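Long-range contacts in proline iminopeptidase (PDB 3WMR), which acts as an amidohydrolase of the alpha/beta-hydrolase fold on polyketide substrates, which enter a hydrophobic tunnel, and probably shares its family's release of N-terminal proline: residues M66-A72 with F303-I308; H78-L82 with L102-L107; R144-N150 with V256-I262. Numbering follows the deposited sequence.

Contact 1 of 3, residues M66-A72 with F303-I308; sequences MTSLTEA and FHEVMI
Residues 66-72 begin at the end of a 3-10 segment, Met66 and Thr67, and keep helical phi/psi angles through Glu71, with i to i+3 bonds such as Ala72 N to Leu69 O (3.0 Å). Facing them is one and a half turns of regular helix, 303-308; the nearest CA atoms are those of Leu69 and His304, 6.9 Å apart. Met66 (m, t, p) brings SD to 3.9 Å from Phe303 CZ, an oblique Met-aromatic contact. Ser68 (p) hydrogen-bonds through OG to His304 ND1 at 3.0 Å, meeting the imidazole at its edge; His304 is t with chi2 near 96°. Leu69 (m, t) puts CD2 3.8 Å from Met307 CB and 3.7 Å from Ile308 CD1. Beyond it, Ala72 CB sits 3.7 Å from the same Ile308 CD1. Met66 and Met307 both touch Phe123 of strand 120-125. By chain order helix 300-312, after the last strand, corresponds to helix F of the alpha/beta-hydrolase fold, and irregular 66-72, between strands 49-52 and 76-80, probably replaces helix A.

Contact 2 of 3, residues H78-L82 with L102-L107; sequences HYDQL and LFEDEL
Tyr79 and Leu107 form the apolar centre, with Tyr79 CE1 4.2 Å from Leu107 CD1; Tyr79 is p, Leu107 t, p. Strand 78-80 runs at 139° to helix 102-107, their axes 11.6 Å apart at closest, and the chain then swings nearer, so that the CA atoms of Gln81 and Phe103 lie 7.1 Å apart. Here Phe103 (m) sets CE1 3.8 Å from Gln81 CB, and Leu82 CD2 meets Leu102 CD2 at 4.1 Å. Farther out is Glu106, extended (t, t), whose OE1 accepts the hydrogen bond from Leu82 N at 2.9 Å. A water accepts from Tyr79 OH (2.7 Å), itself 3.6 Å from Leu107 CB, and donates to Phe103 O and Glu106 OE1 (both 2.8 Å). Thr34 OG1 bonds Glu106 OE2, while Trp127 and His53 hold the amide of Gln81; the nearest side-chain atoms of Gln81 and Ser126, the predicted nucleophile, are about 9 Å apart. Strand 76-80, helix 100-113 and the parallel strand 120-125 make a beta-alpha-beta crossover of the alpha/beta-hydrolase core.

Contact 3 of 3, residues R144-N150 with V256-I262; sequences RGLVVAN and VPTMVLI
Val148 (chi1 m) lays CG2 against CG2 of Val260, 3.8 Å away, on the sheet face that it shares with Leu146 and Thr258. Strands 144-149 and 258-262 run parallel, with axes 4.7 Å apart at closest and 15° between them. The register pairs Leu146 with Thr258, Val147 with Met259, Val148 with Val260 and Ala149 with Leu261, at CA separations of 4.6 to 5.2 Å. The ladder follows the parallel pattern: Leu146 N to Pro257 O (3.2 Å), Met259 N to Leu146 O (2.9 Å), Val148 N to Met259 O (2.9 Å), Leu261 N to Val148 O (3.2 Å) and Asn150 N to Leu261 O (2.8 Å). CA-H...O contacts support it, as between Thr258 CA and Leu146 O at 3.1 Å.

On the other face Val147 (t) sets CG1 4.1 Å from CE of Met259 (t, t, p), and Ala149 CB is 4.5 Å from Leu261 CB. Helix 300-312 covers this face, touching Met259 and Leu261 through Val306, whereas helix 270-279 packs on Val260. At the N-terminal end Arg144 O is 3.3 Å from Pro257 CD; within 256-262, Thr258 OG1 bonds back to Val256 O at 3.2 Å.

Asn150 leaves the strand with positive phi (58/38). Its side chain comes within about 3 Å of that of Asp266 and about 4 Å of that of His293, nearest atoms, both predicted active-site residues. Strands 143-149 and 258-263 are neighbours in the parallel part of the alpha/beta-hydrolase sheet, with the predicted acid Asp266 in the loop just after the second, as is usual for the fold, and His293 in the loop after the next strand, 283-288.

Contact 3 is the sheet itself, two neighbouring strands zipped by main-chain hydrogen bonds, and contact 2 packs a helix on the face of the sheet at another inner strand, 76-80; both are buried. Contact 1, an apolar strip with a Ser-His bond on its outer side, is only partly buried, its centre about 17 Å from the centre of the chain against about 12 Å for the others. Contacts 1 and 3 are stacked layers: Val306 CG1 rests 3.6 Å from Leu261 CD1. Contact 1 reaches contact 2 through Thr67 CG2, 4.0 Å from His78 CE1. Contacts 2 and 3 do not touch, their link being the sheet they share. Contact 2 alone relies on a buried carboxylate and water.

Contact 1 of 3, residues M66-A72 with F303-I308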
# COMPACT_ATOMS: atom_id res chain seq x y z
N MET A 66 -6.45 -4.61 -10.24
CA MET A 66 -6.17 -5.97 -9.82
C MET A 66 -7.37 -6.93 -9.82
O MET A 66 -7.22 -8.11 -9.49
CB MET A 66 -5.50 -5.93 -8.44
CG MET A 66 -4.15 -5.23 -8.50
SD MET A 66 -3.21 -5.32 -6.96
CE MET A 66 -3.09 -7.09 -6.75
N THR A 67 -8.55 -6.43 -10.18
CA THR A 67 -9.67 -7.32 -10.54
C THR A 67 -9.31 -8.21 -11.74
O THR A 67 -9.98 -9.20 -11.97
CB THR A 67 -10.95 -6.54 -10.89
OG1 THR A 67 -10.67 -5.61 -11.93
CG2 THR A 67 -11.49 -5.78 -9.66
N SER A 68 -8.27 -7.86 -12.49
CA SER A 68 -7.80 -8.72 -13.57
C SER A 68 -7.49 -10.13 -13.09
O SER A 68 -7.70 -11.10 -13.80
CB SER A 68 -6.57 -8.13 -14.26
OG SER A 68 -5.43 -8.16 -13.41
N LEU A 69 -6.97 -10.27 -11.87
CA LEU A 69 -6.66 -11.59 -11.34
C LEU A 69 -7.84 -12.58 -11.33
O LEU A 69 -7.61 -13.79 -11.42
CB LEU A 69 -6.05 -11.49 -9.92
CG LEU A 69 -4.86 -10.53 -9.78
CD1 LEU A 69 -4.46 -10.45 -8.31
CD2 LEU A 69 -3.68 -10.95 -10.63
N THR A 70 -9.08 -12.08 -11.23
CA THR A 70 -10.27 -12.95 -11.26
C THR A 70 -10.40 -13.65 -12.62
O THR A 70 -11.06 -14.67 -12.73
CB THR A 70 -11.58 -12.20 -10.93
OG1 THR A 70 -11.82 -11.19 -11.93
CG2 THR A 70 -11.50 -11.56 -9.56
N GLU A 71 -9.74 -13.12 -13.64
CA GLU A 71 -9.72 -13.71 -14.97
C GLU A 71 -9.11 -15.12 -14.92
O GLU A 71 -9.48 -16.00 -15.71
CB GLU A 71 -8.93 -12.79 -15.90
CG GLU A 71 -8.93 -13.13 -17.37
CD GLU A 71 -7.73 -12.50 -18.07
OE1 GLU A 71 -7.51 -11.28 -17.89
OE2 GLU A 71 -7.01 -13.24 -18.78
N ALA A 72 -8.20 -15.33 -13.97
CA ALA A 72 -7.52 -16.62 -13.79
C ALA A 72 -8.05 -17.40 -12.59
O ALA A 72 -7.39 -18.33 -12.11
CB ALA A 72 -6.01 -16.40 -13.66
N PHE A 303 2.57 -6.90 -14.72
CA PHE A 303 2.21 -7.04 -13.33
C PHE A 303 1.26 -8.23 -13.12
O PHE A 303 1.46 -9.06 -12.20
CB PHE A 303 1.58 -5.75 -12.81
CG PHE A 303 1.07 -5.85 -11.41
CD1 PHE A 303 1.87 -5.51 -10.34
CD2 PHE A 303 -0.21 -6.33 -11.17
CE1 PHE A 303 1.40 -5.62 -9.05
CE2 PHE A 303 -0.69 -6.44 -9.89
CZ PHE A 303 0.13 -6.09 -8.82
N HIS A 304 0.23 -8.30 -13.95
CA HIS A 304 -0.70 -9.42 -13.95
C HIS A 304 0.02 -10.76 -14.11
O HIS A 304 -0.20 -11.66 -13.31
CB HIS A 304 -1.74 -9.25 -15.07
CG HIS A 304 -2.67 -10.41 -15.20
ND1 HIS A 304 -3.92 -10.43 -14.60
CD2 HIS A 304 -2.55 -11.57 -15.87
CE1 HIS A 304 -4.52 -11.57 -14.90
NE2 HIS A 304 -3.71 -12.28 -15.66
N GLU A 305 0.86 -10.89 -15.14
CA GLU A 305 1.65 -12.10 -15.36
C GLU A 305 2.49 -12.48 -14.13
O GLU A 305 2.57 -13.65 -13.76
CB GLU A 305 2.58 -11.95 -16.57
CG GLU A 305 1.88 -11.97 -17.92
CD GLU A 305 2.81 -11.59 -19.08
OE1 GLU A 305 3.99 -11.26 -18.84
OE2 GLU A 305 2.34 -11.63 -20.24
N VAL A 306 3.12 -11.49 -13.52
CA VAL A 306 4.01 -11.75 -12.39
C VAL A 306 3.19 -12.26 -11.21
O VAL A 306 3.53 -13.27 -10.61
CB VAL A 306 4.83 -10.51 -12.00
CG1 VAL A 306 5.53 -10.71 -10.66
CG2 VAL A 306 5.86 -10.22 -13.08
N MET A 307 2.08 -11.58 -10.92
CA MET A 307 1.18 -11.99 -9.86
C MET A 307 0.63 -13.39 -10.07
O MET A 307 0.70 -14.23 -9.17
CB MET A 307 0.05 -10.98 -9.72
CG MET A 307 0.45 -9.70 -9.00
SD MET A 307 0.97 -9.99 -7.29
CE MET A 307 -0.53 -10.62 -6.57
N ILE A 308 0.09 -13.66 -11.25
CA ILE A 308 -0.48 -14.99 -11.51
C ILE A 308 0.56 -16.10 -11.35
O ILE A 308 0.26 -17.15 -10.77
CB ILE A 308 -1.11 -15.06 -12.92
CG1 ILE A 308 -2.32 -14.14 -13.00
CG2 ILE A 308 -1.51 -16.50 -13.26
CD1 ILE A 308 -3.41 -14.43 -12.00

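Contact 2 of 3, residues H78-L82 with L102-L107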
# COMPACT_ATOMS: atom_id res chain seq x y z
N HIS A 78 -11.05 -6.11 -2.27
CA HIS A 78 -10.64 -4.73 -2.01
C HIS A 78 -11.33 -4.26 -0.75
O HIS A 78 -12.47 -4.64 -0.50
CB HIS A 78 -11.03 -3.78 -3.14
CG HIS A 78 -10.21 -3.94 -4.38
ND1 HIS A 78 -10.45 -4.93 -5.31
CD2 HIS A 78 -9.20 -3.20 -4.88
CE1 HIS A 78 -9.60 -4.82 -6.31
NE2 HIS A 78 -8.83 -3.77 -6.07
N TYR A 79 -10.65 -3.44 0.05
CA TYR A 79 -11.31 -2.75 1.15
C TYR A 79 -10.67 -1.41 1.53
O TYR A 79 -9.50 -1.17 1.27
CB TYR A 79 -11.46 -3.67 2.37
CG TYR A 79 -10.27 -3.76 3.32
CD1 TYR A 79 -9.23 -4.66 3.09
CD2 TYR A 79 -10.23 -3.00 4.50
CE1 TYR A 79 -8.17 -4.78 3.98
CE2 TYR A 79 -9.16 -3.11 5.39
CZ TYR A 79 -8.13 -4.00 5.12
OH TYR A 79 -7.06 -4.13 6.00
N ASP A 80 -11.48 -0.54 2.14
CA ASP A 80 -11.01 0.75 2.64
C ASP A 80 -10.78 0.61 4.11
O ASP A 80 -11.67 0.25 4.86
CB ASP A 80 -12.06 1.84 2.44
CG ASP A 80 -12.22 2.23 1.00
OD1 ASP A 80 -11.32 1.98 0.17
OD2 ASP A 80 -13.28 2.79 0.70
N GLN A 81 -9.56 0.89 4.53
CA GLN A 81 -9.20 0.91 5.94
C GLN A 81 -9.94 2.01 6.71
O GLN A 81 -10.40 3.00 6.14
CB GLN A 81 -7.68 1.03 6.07
CG GLN A 81 -6.98 -0.22 5.55
CD GLN A 81 -5.53 -0.01 5.17
OE1 GLN A 81 -4.77 0.66 5.89
NE2 GLN A 81 -5.11 -0.63 4.07
N LEU A 82 -10.06 1.82 8.02
CA LEU A 82 -10.83 2.75 8.85
C LEU A 82 -10.25 4.15 8.75
O LEU A 82 -9.04 4.32 8.83
CB LEU A 82 -10.81 2.31 10.31
CG LEU A 82 -11.67 3.13 11.28
CD1 LEU A 82 -13.15 2.89 11.02
CD2 LEU A 82 -11.32 2.80 12.73
N LEU A 102 -4.51 -0.74 15.55
CA LEU A 102 -5.85 -0.49 15.06
C LEU A 102 -6.10 -1.19 13.73
O LEU A 102 -7.10 -1.90 13.55
CB LEU A 102 -6.07 1.01 14.89
CG LEU A 102 -7.46 1.45 14.41
CD1 LEU A 102 -8.48 1.18 15.52
CD2 LEU A 102 -7.44 2.91 14.02
N PHE A 103 -5.18 -0.98 12.78
CA PHE A 103 -5.36 -1.49 11.43
C PHE A 103 -5.12 -2.98 11.34
O PHE A 103 -5.72 -3.64 10.49
CB PHE A 103 -4.49 -0.72 10.44
CG PHE A 103 -4.93 0.69 10.26
CD1 PHE A 103 -6.10 0.97 9.59
CD2 PHE A 103 -4.23 1.73 10.85
CE1 PHE A 103 -6.54 2.27 9.45
CE2 PHE A 103 -4.67 3.04 10.70
CZ PHE A 103 -5.83 3.30 10.01
N GLU A 104 -4.25 -3.53 12.20
CA GLU A 104 -4.10 -4.99 12.32
C GLU A 104 -5.40 -5.63 12.79
O GLU A 104 -5.80 -6.67 12.30
CB GLU A 104 -3.05 -5.36 13.37
CG GLU A 104 -1.62 -5.07 13.01
CD GLU A 104 -0.70 -5.51 14.13
OE1 GLU A 104 -0.63 -6.73 14.38
OE2 GLU A 104 -0.06 -4.66 14.77
N ASP A 105 -6.01 -4.99 13.79
CA ASP A 105 -7.25 -5.48 14.39
C ASP A 105 -8.38 -5.42 13.37
O ASP A 105 -9.20 -6.32 13.33
CB ASP A 105 -7.64 -4.65 15.62
CG ASP A 105 -6.76 -4.93 16.83
OD1 ASP A 105 -6.13 -6.01 16.88
OD2 ASP A 105 -6.72 -4.08 17.74
N GLU A 106 -8.40 -4.36 12.56
CA GLU A 106 -9.38 -4.22 11.48
C GLU A 106 -9.22 -5.31 10.41
O GLU A 106 -10.21 -5.87 9.95
CB GLU A 106 -9.27 -2.84 10.82
CG GLU A 106 -10.27 -2.64 9.69
CD GLU A 106 -10.17 -1.30 8.99
OE1 GLU A 106 -9.05 -0.85 8.64
OE2 GLU A 106 -11.25 -0.71 8.74
N LEU A 107 -7.99 -5.58 9.98
CA LEU A 107 -7.77 -6.62 8.99
C LEU A 107 -8.22 -7.98 9.53
O LEU A 107 -8.93 -8.71 8.85
CB LEU A 107 -6.30 -6.64 8.53
CG LEU A 107 -5.86 -7.82 7.67
CD1 LEU A 107 -6.66 -7.93 6.38
CD2 LEU A 107 -4.37 -7.73 7.36
O HOH W 1 -6.88 -2.58 8.15

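Contact 3 of 3, residues R144-N150 with V256-I262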
# COMPACT_ATOMS: atom_id res chain seq x y z
N ARG A 144 -1.62 -18.12 3.23
CA ARG A 144 -0.86 -18.92 2.25
C ARG A 144 0.41 -18.26 1.69
O ARG A 144 1.35 -18.96 1.31
CB ARG A 144 -1.74 -19.25 1.06
CG ARG A 144 -2.77 -20.32 1.33
CD ARG A 144 -3.74 -20.48 0.18
NE ARG A 144 -3.37 -21.54 -0.72
CZ ARG A 144 -3.96 -22.74 -0.80
NH1 ARG A 144 -4.98 -23.07 -0.01
NH2 ARG A 144 -3.50 -23.62 -1.66
N GLY A 145 0.40 -16.94 1.59
CA GLY A 145 1.46 -16.20 0.94
C GLY A 145 1.30 -14.72 1.19
O GLY A 145 0.21 -14.25 1.50
N LEU A 146 2.39 -13.98 1.06
CA LEU A 146 2.40 -12.53 1.24
C LEU A 146 3.10 -11.88 0.07
O LEU A 146 4.23 -12.25 -0.27
CB LEU A 146 3.15 -12.14 2.51
CG LEU A 146 3.47 -10.65 2.73
CD1 LEU A 146 2.20 -9.83 2.91
CD2 LEU A 146 4.39 -10.51 3.96
N VAL A 147 2.46 -10.87 -0.50
CA VAL A 147 3.15 -9.99 -1.43
C VAL A 147 3.30 -8.60 -0.80
O VAL A 147 2.34 -8.03 -0.28
CB VAL A 147 2.41 -9.87 -2.76
CG1 VAL A 147 3.24 -9.04 -3.75
CG2 VAL A 147 2.13 -11.25 -3.32
N VAL A 148 4.52 -8.09 -0.83
CA VAL A 148 4.82 -6.74 -0.40
C VAL A 148 5.29 -5.99 -1.64
O VAL A 148 6.42 -6.17 -2.12
CB VAL A 148 5.85 -6.68 0.76
CG1 VAL A 148 5.29 -7.38 1.98
CG2 VAL A 148 7.19 -7.28 0.35
N ALA A 149 4.38 -5.16 -2.16
CA ALA A 149 4.53 -4.45 -3.41
C ALA A 149 4.75 -2.97 -3.16
O ALA A 149 3.92 -2.33 -2.53
CB ALA A 149 3.27 -4.64 -4.25
N ASN A 150 5.88 -2.43 -3.64
CA ASN A 150 6.17 -1.00 -3.54
C ASN A 150 6.17 -0.56 -2.10
O ASN A 150 5.71 0.53 -1.74
CB ASN A 150 5.16 -0.18 -4.35
CG ASN A 150 4.82 -0.84 -5.68
OD1 ASN A 150 5.67 -0.93 -6.57
ND2 ASN A 150 3.62 -1.34 -5.79
N VAL A 256 5.60 -17.80 5.44
CA VAL A 256 4.97 -18.09 4.16
C VAL A 256 5.87 -17.61 3.04
O VAL A 256 6.73 -16.76 3.25
CB VAL A 256 3.56 -17.48 4.08
CG1 VAL A 256 2.64 -18.18 5.07
CG2 VAL A 256 3.58 -15.97 4.33
N PRO A 257 5.69 -18.17 1.84
CA PRO A 257 6.44 -17.64 0.73
C PRO A 257 5.99 -16.20 0.43
O PRO A 257 4.79 -15.91 0.30
CB PRO A 257 6.11 -18.59 -0.43
CG PRO A 257 5.15 -19.60 0.09
CD PRO A 257 4.67 -19.16 1.43
N THR A 258 6.98 -15.33 0.35
CA THR A 258 6.79 -13.91 0.24
C THR A 258 7.38 -13.43 -1.08
O THR A 258 8.43 -13.92 -1.52
CB THR A 258 7.44 -13.19 1.44
OG1 THR A 258 6.82 -13.65 2.65
CG2 THR A 258 7.29 -11.67 1.32
N MET A 259 6.71 -12.48 -1.73
CA MET A 259 7.26 -11.87 -2.95
C MET A 259 7.42 -10.36 -2.76
O MET A 259 6.48 -9.68 -2.34
CB MET A 259 6.37 -12.13 -4.18
CG MET A 259 6.95 -11.50 -5.45
SD MET A 259 6.18 -11.96 -7.03
CE MET A 259 4.47 -11.64 -6.64
N VAL A 260 8.63 -9.85 -3.05
CA VAL A 260 8.89 -8.42 -3.10
C VAL A 260 8.77 -7.98 -4.55
O VAL A 260 9.46 -8.53 -5.41
CB VAL A 260 10.29 -8.07 -2.57
CG1 VAL A 260 10.56 -6.57 -2.72
CG2 VAL A 260 10.43 -8.51 -1.12
N LEU A 261 7.90 -7.01 -4.80
CA LEU A 261 7.65 -6.52 -6.15
C LEU A 261 7.73 -5.01 -6.10
O LEU A 261 6.95 -4.37 -5.38
CB LEU A 261 6.26 -6.96 -6.64
CG LEU A 261 5.92 -6.68 -8.12
CD1 LEU A 261 4.99 -7.76 -8.62
CD2 LEU A 261 5.30 -5.30 -8.34
N ILE A 262 8.67 -4.45 -6.84
CA ILE A 262 8.83 -3.01 -6.94
C ILE A 262 8.99 -2.63 -8.40
O ILE A 262 9.21 -3.51 -9.27
CB ILE A 262 10.04 -2.49 -6.12
CG1 ILE A 262 11.34 -3.14 -6.62
CG2 ILE A 262 9.88 -2.78 -4.63
CD1 ILE A 262 12.59 -2.52 -6.05